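CG14216 (Drosophila melanogaster, PDB 3OMX) probably dephosphorylates phosphoserine and phosphothreonine residues in the C-terminal domain of RNA polymerase II, with a part in RNA processing and termination. Local coordinates at residues A5-S10 with Y32-R37; N11-M16 with L78-R83; V135-N140 with F149-M154. All coordinates share one frame; numbering follows the deposited sequence.

Contact 1. Residues A5-S10 with Y32-R37; sequences AVVCSS and YGTGER. With VO4 (vanadate ion), chain E.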
loop_
_atom_site.group_PDB
_atom_site.type_symbol
_atom_site.label_atom_id
_atom_site.label_comp_id
_atom_site.label_asym_id
_atom_site.label_seq_id
_atom_site.Cartn_x
_atom_site.Cartn_y
_atom_site.Cartn_z
ATOM N N ALA A 5 5.099 1.467 5.706
ATOM C CA ALA A 5 3.773 0.948 5.348
ATOM C C ALA A 5 3.478 1.392 3.871
ATOM O O ALA A 5 3.806 2.471 3.480
ATOM C CB ALA A 5 2.777 1.571 6.261
ATOM N N VAL A 6 2.810 0.560 3.133
ATOM C CA VAL A 6 2.426 0.801 1.850
ATOM C C VAL A 6 0.910 0.605 1.827
ATOM O O VAL A 6 0.437 -0.379 2.325
ATOM C CB VAL A 6 3.060 -0.138 0.773
ATOM C CG1 VAL A 6 2.558 0.415 -0.544
ATOM C CG2 VAL A 6 4.563 -0.112 0.667
ATOM N N VAL A 7 0.189 1.517 1.143
ATOM C CA VAL A 7 -1.244 1.748 1.366
ATOM C C VAL A 7 -1.943 2.041 0.020
ATOM O O VAL A 7 -1.547 2.943 -0.666
ATOM C CB VAL A 7 -1.525 2.992 2.422
ATOM C CG1 VAL A 7 -3.017 3.048 2.657
ATOM C CG2 VAL A 7 -0.773 2.896 3.742
ATOM N N CYS A 8 -2.912 1.254 -0.377
ATOM C CA CYS A 8 -3.674 1.466 -1.517
ATOM C C CYS A 8 -5.160 1.589 -1.063
ATOM O O CYS A 8 -5.449 1.991 0.030
ATOM C CB CYS A 8 -3.429 0.395 -2.574
ATOM S SG CYS A 8 -4.081 -1.227 -2.414
ATOM N N SER A 9 -6.102 1.237 -1.902
ATOM C CA SER A 9 -7.460 1.321 -1.407
ATOM C C SER A 9 -8.070 0.015 -0.698
ATOM O O SER A 9 -8.660 0.046 0.421
ATOM C CB SER A 9 -8.365 1.814 -2.595
ATOM O OG SER A 9 -9.580 2.064 -1.964
ATOM N N SER A 10 -7.806 -1.098 -1.333
ATOM C CA SER A 10 -8.283 -2.397 -0.958
ATOM C C SER A 10 -7.227 -3.406 -0.285
ATOM O O SER A 10 -7.667 -4.385 0.181
ATOM C CB SER A 10 -8.814 -3.133 -2.225
ATOM O OG SER A 10 -9.952 -2.501 -2.811
ATOM N N TYR A 32 -1.704 -1.778 3.893
ATOM C CA TYR A 32 -3.096 -1.423 4.265
ATOM C C TYR A 32 -3.910 -0.837 3.083
ATOM O O TYR A 32 -3.354 -0.597 2.041
ATOM C CB TYR A 32 -3.156 -0.403 5.408
ATOM C CG TYR A 32 -2.387 -0.805 6.639
ATOM C CD1 TYR A 32 -1.079 -0.440 6.764
ATOM C CD2 TYR A 32 -3.005 -1.550 7.706
ATOM C CE1 TYR A 32 -0.319 -0.866 7.876
ATOM C CE2 TYR A 32 -2.303 -1.947 8.804
ATOM C CZ TYR A 32 -0.937 -1.634 8.873
ATOM O OH TYR A 32 -0.136 -1.941 9.903
ATOM N N GLY A 33 -5.213 -0.653 3.336
ATOM C CA GLY A 33 -6.278 -0.256 2.441
ATOM C C GLY A 33 -6.902 0.885 3.211
ATOM O O GLY A 33 -6.839 0.969 4.483
ATOM N N THR A 34 -7.347 1.876 2.460
ATOM C CA THR A 34 -7.979 3.022 3.063
ATOM C C THR A 34 -9.459 2.998 2.684
ATOM O O THR A 34 -10.211 3.830 3.099
ATOM C CB THR A 34 -7.411 4.379 2.581
ATOM O OG1 THR A 34 -7.382 4.497 1.098
ATOM C CG2 THR A 34 -6.281 4.903 3.360
ATOM N N GLY A 35 -9.892 2.111 1.879
ATOM C CA GLY A 35 -11.336 2.081 1.579
ATOM C C GLY A 35 -12.170 1.662 2.820
ATOM O O GLY A 35 -11.640 1.385 3.933
ATOM N N GLU A 36 -13.481 1.559 2.655
ATOM C CA GLU A 36 -14.302 1.254 3.821
ATOM C C GLU A 36 -14.264 -0.243 3.933
ATOM O O GLU A 36 -14.274 -0.801 5.046
ATOM C CB GLU A 36 -15.774 1.697 3.643
ATOM C CG GLU A 36 -15.934 3.082 3.176
ATOM C CD GLU A 36 -15.973 4.066 4.316
ATOM O OE1 GLU A 36 -15.578 3.644 5.462
ATOM O OE2 GLU A 36 -16.418 5.254 4.062
ATOM N N ARG A 37 -14.196 -0.854 2.744
ATOM C CA ARG A 37 -14.321 -2.274 2.505
ATOM C C ARG A 37 -13.377 -2.606 1.371
ATOM O O ARG A 37 -12.946 -1.765 0.631
ATOM C CB ARG A 37 -15.768 -2.649 2.013
ATOM C CG ARG A 37 -16.874 -3.077 3.089
ATOM C CD ARG A 37 -17.975 -1.984 3.380
ATOM N NE ARG A 37 -19.312 -2.533 3.604
ATOM C CZ ARG A 37 -20.156 -2.976 2.628
ATOM N NH1 ARG A 37 -19.775 -2.958 1.350
ATOM N NH2 ARG A 37 -21.392 -3.450 2.905
HETATM V V VO4 E . -5.292 -1.795 -4.307
HETATM O O1 VO4 E . -6.481 -2.389 -5.756
HETATM O O2 VO4 E . -6.016 -3.287 -3.413
HETATM O O3 VO4 E . -6.457 -0.218 -4.248
HETATM O O4 VO4 E . -4.049 -1.755 -5.719
HETATM O O HOH W 1 -9.395 4.460 -0.583
#

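Contact 2. Residues N11-M16 with L78-R83; sequences NMNRSM and LHMLDR. With VO4 (vanadate ion), chain E.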
loop_
_atom_site.group_PDB
_atom_site.type_symbol
_atom_site.label_atom_id
_atom_site.label_comp_id
_atom_site.label_asym_id
_atom_site.label_seq_id
_atom_site.Cartn_x
_atom_site.Cartn_y
_atom_site.Cartn_z
ATOM N N ASN A 11 -5.919 -3.187 -0.384
ATOM C CA ASN A 11 -4.843 -3.993 0.195
ATOM C C ASN A 11 -4.859 -5.264 -0.464
ATOM O O ASN A 11 -4.805 -6.279 0.234
ATOM C CB ASN A 11 -5.045 -4.341 1.650
ATOM C CG ASN A 11 -3.743 -4.704 2.400
ATOM O OD1 ASN A 11 -2.565 -4.517 1.938
ATOM N ND2 ASN A 11 -3.948 -5.144 3.588
ATOM N N MET A 12 -5.093 -5.220 -1.759
ATOM C CA MET A 12 -5.099 -6.416 -2.579
ATOM C C MET A 12 -4.039 -6.430 -3.659
ATOM O O MET A 12 -3.458 -7.478 -3.959
ATOM C CB MET A 12 -6.408 -6.595 -3.322
ATOM C CG MET A 12 -7.568 -6.837 -2.518
ATOM S SD MET A 12 -7.599 -8.601 -2.047
ATOM C CE MET A 12 -7.131 -9.234 -3.630
ATOM N N ASN A 13 -3.868 -5.297 -4.361
ATOM C CA ASN A 13 -2.986 -5.322 -5.545
ATOM C C ASN A 13 -1.741 -4.484 -5.343
ATOM O O ASN A 13 -0.716 -5.066 -5.019
ATOM C CB ASN A 13 -3.749 -5.019 -6.837
ATOM C CG ASN A 13 -2.844 -4.853 -8.074
ATOM O OD1 ASN A 13 -3.037 -3.934 -8.853
ATOM N ND2 ASN A 13 -1.899 -5.771 -8.283
ATOM N N ARG A 14 -1.809 -3.155 -5.520
ATOM C CA ARG A 14 -0.634 -2.383 -5.520
ATOM C C ARG A 14 0.099 -2.394 -4.164
ATOM O O ARG A 14 1.317 -2.304 -4.074
ATOM C CB ARG A 14 -0.970 -0.948 -5.858
ATOM C CG ARG A 14 -1.416 -0.737 -7.250
ATOM C CD ARG A 14 -2.055 0.605 -7.364
ATOM N NE ARG A 14 -3.369 0.664 -6.704
ATOM C CZ ARG A 14 -4.135 1.771 -6.733
ATOM N NH1 ARG A 14 -3.753 2.851 -7.387
ATOM N NH2 ARG A 14 -5.284 1.813 -6.114
ATOM N N SER A 15 -0.645 -2.324 -3.085
ATOM C CA SER A 15 0.013 -2.282 -1.824
ATOM C C SER A 15 0.646 -3.675 -1.541
ATOM O O SER A 15 1.696 -3.728 -1.024
ATOM C CB SER A 15 -0.991 -1.853 -0.789
ATOM O OG SER A 15 -1.922 -2.831 -0.610
ATOM N N MET A 16 0.034 -4.765 -1.998
ATOM C CA MET A 16 0.545 -6.097 -1.743
ATOM C C MET A 16 1.758 -6.527 -2.689
ATOM O O MET A 16 2.700 -7.179 -2.225
ATOM C CB MET A 16 -0.571 -7.097 -1.750
ATOM C CG MET A 16 -1.473 -7.013 -0.485
ATOM S SD MET A 16 -0.603 -7.522 0.964
ATOM C CE MET A 16 -0.744 -9.291 0.819
ATOM N N LEU A 78 -7.611 -14.621 -8.794
ATOM C CA LEU A 78 -7.368 -15.864 -8.059
ATOM C C LEU A 78 -5.850 -15.881 -7.847
ATOM O O LEU A 78 -5.392 -15.979 -6.715
ATOM C CB LEU A 78 -7.841 -17.126 -8.773
ATOM C CG LEU A 78 -9.350 -17.273 -8.706
ATOM C CD1 LEU A 78 -9.754 -18.637 -9.216
ATOM C CD2 LEU A 78 -9.839 -17.039 -7.299
ATOM N N HIS A 79 -5.102 -15.646 -8.916
ATOM C CA HIS A 79 -3.654 -15.517 -8.827
ATOM C C HIS A 79 -3.251 -14.528 -7.749
ATOM O O HIS A 79 -2.573 -14.934 -6.823
ATOM C CB HIS A 79 -3.012 -15.104 -10.134
ATOM C CG HIS A 79 -1.515 -14.966 -10.015
ATOM N ND1 HIS A 79 -0.896 -13.826 -9.525
ATOM C CD2 HIS A 79 -0.515 -15.881 -10.196
ATOM C CE1 HIS A 79 0.419 -14.024 -9.479
ATOM N NE2 HIS A 79 0.669 -15.270 -9.859
ATOM N N MET A 80 -3.602 -13.229 -7.907
ATOM C CA MET A 80 -3.455 -12.193 -6.899
ATOM C C MET A 80 -3.780 -12.671 -5.452
ATOM O O MET A 80 -3.058 -12.361 -4.508
ATOM C CB MET A 80 -4.346 -10.974 -7.209
ATOM C CG MET A 80 -4.279 -9.830 -6.238
ATOM S SD MET A 80 -5.218 -8.317 -6.762
ATOM C CE MET A 80 -4.657 -8.092 -8.475
ATOM N N LEU A 81 -4.880 -13.365 -5.259
ATOM C CA LEU A 81 -5.259 -13.714 -3.892
ATOM C C LEU A 81 -4.368 -14.880 -3.341
ATOM O O LEU A 81 -3.874 -14.816 -2.240
ATOM C CB LEU A 81 -6.700 -14.137 -3.870
ATOM C CG LEU A 81 -7.694 -13.017 -4.024
ATOM C CD1 LEU A 81 -8.899 -13.609 -4.719
ATOM C CD2 LEU A 81 -8.001 -12.420 -2.663
ATOM N N ASP A 82 -4.189 -15.938 -4.115
ATOM C CA ASP A 82 -3.116 -16.889 -3.898
ATOM C C ASP A 82 -1.800 -16.246 -3.454
ATOM O O ASP A 82 -1.177 -16.668 -2.518
ATOM C CB ASP A 82 -2.828 -17.614 -5.216
ATOM C CG ASP A 82 -2.004 -18.870 -5.011
ATOM O OD1 ASP A 82 -2.482 -19.755 -4.238
ATOM O OD2 ASP A 82 -0.920 -18.947 -5.632
ATOM N N ARG A 83 -1.347 -15.233 -4.173
ATOM C CA ARG A 83 -0.105 -14.568 -3.788
ATOM C C ARG A 83 -0.241 -13.857 -2.461
ATOM O O ARG A 83 0.721 -13.819 -1.679
ATOM C CB ARG A 83 0.248 -13.573 -4.849
ATOM C CG ARG A 83 1.582 -12.953 -4.722
ATOM C CD ARG A 83 1.589 -11.593 -3.983
ATOM N NE ARG A 83 0.416 -10.671 -4.218
ATOM C CZ ARG A 83 0.359 -9.662 -5.097
ATOM N NH1 ARG A 83 1.389 -9.407 -5.872
ATOM N NH2 ARG A 83 -0.742 -8.908 -5.191
HETATM V V VO4 E . -5.292 -1.795 -4.307
HETATM O O1 VO4 E . -6.481 -2.389 -5.756
HETATM O O2 VO4 E . -6.016 -3.287 -3.413
HETATM O O3 VO4 E . -6.457 -0.218 -4.248
HETATM O O4 VO4 E . -4.049 -1.755 -5.719
#

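Contact 3. Residues V135-N140 with F149-M154; sequences VDVVDN and FVITDM. With VO4 (vanadate ion), chain E.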
loop_
_atom_site.group_PDB
_atom_site.type_symbol
_atom_site.label_atom_id
_atom_site.label_comp_id
_atom_site.label_asym_id
_atom_site.label_seq_id
_atom_site.Cartn_x
_atom_site.Cartn_y
_atom_site.Cartn_z
ATOM N N VAL A 135 3.380 8.018 -4.213
ATOM C CA VAL A 135 4.013 7.646 -5.397
ATOM C C VAL A 135 2.910 6.999 -6.263
ATOM O O VAL A 135 2.442 5.874 -5.927
ATOM C CB VAL A 135 5.074 6.561 -5.162
ATOM C CG1 VAL A 135 5.556 6.121 -6.533
ATOM C CG2 VAL A 135 6.270 7.057 -4.219
ATOM N N ASP A 136 2.513 7.664 -7.354
ATOM C CA ASP A 136 1.403 7.166 -8.174
ATOM C C ASP A 136 1.677 5.851 -8.833
ATOM O O ASP A 136 2.622 5.681 -9.554
ATOM C CB ASP A 136 0.968 8.155 -9.317
ATOM C CG ASP A 136 0.270 9.475 -8.800
ATOM O OD1 ASP A 136 -0.728 9.499 -7.981
ATOM O OD2 ASP A 136 0.730 10.557 -9.287
ATOM N N VAL A 137 0.774 4.900 -8.654
ATOM C CA VAL A 137 0.835 3.704 -9.414
ATOM C C VAL A 137 -0.531 3.319 -9.910
ATOM O O VAL A 137 -1.540 3.454 -9.198
ATOM C CB VAL A 137 1.656 2.541 -8.734
ATOM C CG1 VAL A 137 2.245 2.894 -7.404
ATOM C CG2 VAL A 137 0.973 1.249 -8.794
ATOM N N VAL A 138 -0.578 2.868 -11.160
ATOM C CA VAL A 138 -1.849 2.558 -11.728
ATOM C C VAL A 138 -2.334 1.173 -11.245
ATOM O O VAL A 138 -1.558 0.232 -10.991
ATOM C CB VAL A 138 -1.740 2.684 -13.238
ATOM C CG1 VAL A 138 -2.976 2.163 -13.908
ATOM C CG2 VAL A 138 -1.535 4.194 -13.681
ATOM N N ASP A 139 -3.630 1.051 -11.119
ATOM C CA ASP A 139 -4.181 -0.117 -10.550
ATOM C C ASP A 139 -4.441 -1.261 -11.521
ATOM O O ASP A 139 -5.552 -1.694 -11.705
ATOM C CB ASP A 139 -5.433 0.233 -9.746
ATOM C CG ASP A 139 -6.039 -1.002 -8.956
ATOM O OD1 ASP A 139 -5.396 -2.113 -8.891
ATOM O OD2 ASP A 139 -7.182 -0.880 -8.407
ATOM N N ASN A 140 -3.390 -1.885 -12.046
ATOM C CA ASN A 140 -3.520 -3.176 -12.672
ATOM C C ASN A 140 -2.218 -4.029 -12.288
ATOM O O ASN A 140 -1.269 -3.495 -11.743
ATOM C CB ASN A 140 -3.655 -2.959 -14.165
ATOM C CG ASN A 140 -2.480 -2.260 -14.744
ATOM O OD1 ASN A 140 -1.383 -2.810 -14.791
ATOM N ND2 ASN A 140 -2.671 -1.053 -15.167
ATOM N N PHE A 149 8.793 -1.665 -8.010
ATOM C CA PHE A 149 10.159 -1.236 -8.233
ATOM C C PHE A 149 10.394 0.190 -7.803
ATOM O O PHE A 149 11.394 0.444 -7.190
ATOM C CB PHE A 149 10.700 -1.267 -9.669
ATOM C CG PHE A 149 11.065 -2.570 -10.087
ATOM C CD1 PHE A 149 10.117 -3.383 -10.728
ATOM C CD2 PHE A 149 12.343 -2.996 -9.940
ATOM C CE1 PHE A 149 10.482 -4.755 -11.177
ATOM C CE2 PHE A 149 12.734 -4.294 -10.341
ATOM C CZ PHE A 149 11.806 -5.196 -10.948
ATOM N N VAL A 150 9.603 1.133 -8.281
ATOM C CA VAL A 150 9.949 2.519 -8.049
ATOM C C VAL A 150 9.906 2.775 -6.497
ATOM O O VAL A 150 10.650 3.575 -5.960
ATOM C CB VAL A 150 8.904 3.399 -8.772
ATOM C CG1 VAL A 150 8.919 4.820 -8.312
ATOM C CG2 VAL A 150 8.917 3.246 -10.453
ATOM N N ILE A 151 8.942 2.192 -5.794
ATOM C CA ILE A 151 8.781 2.393 -4.346
ATOM C C ILE A 151 10.008 1.823 -3.593
ATOM O O ILE A 151 10.554 2.419 -2.657
ATOM C CB ILE A 151 7.498 1.767 -3.869
ATOM C CG1 ILE A 151 6.283 2.678 -4.284
ATOM C CG2 ILE A 151 7.432 1.719 -2.326
ATOM C CD1 ILE A 151 4.951 1.949 -4.245
ATOM N N THR A 152 10.424 0.679 -4.018
ATOM C CA THR A 152 11.518 0.025 -3.358
ATOM C C THR A 152 12.800 0.765 -3.553
ATOM O O THR A 152 13.530 1.009 -2.583
ATOM C CB THR A 152 11.698 -1.358 -3.895
ATOM O OG1 THR A 152 10.508 -2.047 -3.522
ATOM C CG2 THR A 152 12.970 -2.048 -3.237
ATOM N N ASP A 153 13.052 1.212 -4.770
ATOM C CA ASP A 153 14.136 2.107 -5.019
ATOM C C ASP A 153 14.124 3.394 -4.192
ATOM O O ASP A 153 15.143 3.773 -3.652
ATOM C CB ASP A 153 14.220 2.307 -6.563
ATOM C CG ASP A 153 15.008 3.516 -7.011
ATOM O OD1 ASP A 153 15.849 4.036 -6.206
ATOM O OD2 ASP A 153 14.791 3.952 -8.221
ATOM N N MET A 154 12.998 4.089 -4.070
ATOM C CA MET A 154 12.968 5.204 -3.166
ATOM C C MET A 154 13.244 4.858 -1.639
ATOM O O MET A 154 13.931 5.574 -0.931
ATOM C CB MET A 154 11.577 5.768 -3.241
ATOM C CG MET A 154 11.489 7.126 -2.524
ATOM S SD MET A 154 9.666 7.627 -2.494
ATOM C CE MET A 154 8.836 6.404 -1.557
HETATM V V VO4 E . -5.292 -1.795 -4.307
HETATM O O1 VO4 E . -6.481 -2.389 -5.756
HETATM O O2 VO4 E . -6.016 -3.287 -3.413
HETATM O O3 VO4 E . -6.457 -0.218 -4.248
HETATM O O4 VO4 E . -4.049 -1.755 -5.719
#

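Contact 1. Residues A5-S10 with Y32-R37
Val7 and Tyr32 pair as neighbours on the parallel strands 3-8 and 28-33 of a beta-alpha-beta unit whose first strand runs into the phosphate-binding loop, the signature loop from Cys8 to Arg14 that is shared with low molecular weight tyrosine phosphatases. Their side chains leave the sheet on the same face. Between the backbones, Tyr32 N donates to Val6 O (3.0 Å) and Cys8 N to Tyr32 O (3.1 Å). The Tyr32 ring lies back along the strand, with Ala5 CB at its edge near the ring plane; its hydroxyl is bonded to Thr97.

Further on, Val7 holds CG1 anti to the backbone N (chi1 -175°), and this branch meets CG2 of Thr34 at 3.8 Å, the two side chains crossing at about a right angle. Val111 of helix 109-120 packs on both. The Thr34 hydroxyl sits between its own backbone N and carbonyl carbon (chi1 52°), and a water 2.6 Å from Thr34 OG1 ties it to Ser9 OG. Further along, Gly35 N donates to Ser9 O at 2.8 Å, in the carbonyl plane and on a lone pair, which joins the start of the phosphate-binding loop to the 34-35 backbone.

Cys8 emerges on the face of the sheet covered by helix 14-24, next to the bound transition-state analogue. Ser9 N donates to vanadate O3 at 2.8 Å. The sulfur of Cys8, consistent with the nucleophile of this family, binds the metal directly, with Cys8 SG 2.3 Å from the vanadium.

Contact 2. Residues N11-M16 with L78-R83
Met80 reaches from helix 77-85 to the phosphate-binding loop and meets Met12 and Asn13. With chi1 and chi2 both extended, the chain runs out nearly straight and bends only at chi3; CE then lies 3.6 Å from Asn13 CB, and the two side chains cross at about a right angle. Met12, folded at chi2 and chi3, brings its CE to 3.8 Å from Met80 SD and against CD2 of Leu81. Ile60 of helix 57-74 backs Leu81.

The polar link is slighter. Arg83 NH2 makes a weak bond to Met12 O (3.3 Å), which lies at the guanidinium edge, while Met16 C sits over one face of the group. A salt bridge from NH1 to Glu17 steadies the guanidinium, and Asn84 ND2 gives Met12 O a further hydrogen bond.

The N-H of this same peptide, Asn13 N, donates to vanadate O2 (3.1 Å); Met12 N, of the peptide before it, donates to the same oxygen at 2.7 Å. Arg14 NE binds vanadate O4 nearly straight. Donors at Met12 O, the weak one from Arg83 among them, would probably polarise the peptide and make Asn13 N-H a better donor to the oxyanion.

Contact 3. Residues V135-N140 with F149-M154
Val135 presents both of its methyl groups to helix 141-158, and the contact across the two segments is wholly apolar. Its CG1 branch, anti to the backbone N (chi1 173°), lies 4.0 Å from Val150 CG1, with the two side chains at an oblique angle. The other branch, CG2, reaches toward Met154 tip to tip, ending 3.8 Å from Met154 CE; the methionine chain is extended as far as its thioether and bends there. Ile151 comes alongside, its CG1 4.2 Å from Val135 CB and the side chains inclined to one another. The terminal methyl of Ile151 goes on to Val137, CD1 lying 4.3 Å from Val137 CG1. Val137 has CG1 eclipsed with its backbone N (chi1 0°), a torsion that may be strained or only approximately modelled.

Polar interactions flank this apolar patch on the way to the vanadate site. Val137 O accepts a hydrogen bond from Arg14 NH1, and Val138 N is bonded to Asp143 OD2. At the inverse gamma turn centred on Asp139, a weak bond runs from Asn140 N to Val138 O. Asn140 then stands at the N-cap of the following helix, its OD1 accepting from Asp143 N. The turn sets the Asp139 carboxylate beside the bound ion, with OD2 3.1 Å from vanadate O1, as part of the ligand pocket.

Segment 135-140 is thus the connection from strand 129-134 to helix 141-158, folded back on the helix it enters. Neighbouring elements pack round the patch: Val105 of strand 103-106 on Ile151 and Met154, Leu22 of helix 14-24 on Ile151, and Phe175 of helix 164-179 on Val150 and Met154.

From the N terminus, strand 3-8 leads into the phosphate-binding loop and helix 14-24, and contact 1 closes this excursion when strand 28-33 returns beside the first strand at the edge of the five-stranded sheet. Contact 2 starts inside that excursion, at 11-16, and ends far beyond it at 78-83, so the two cross; it ties the phosphate-binding loop and the start of helix 14-24 to helix 77-85. They also touch, Ser15 OG lying 3.2 Å from Cys8 SG. Contact 3 follows in series and closes a short excursion, the first turns of helix 141-158. All three reach the same vanadate, where the C-terminal end of strand 3-8, the first helix and the 135-140 connection converge.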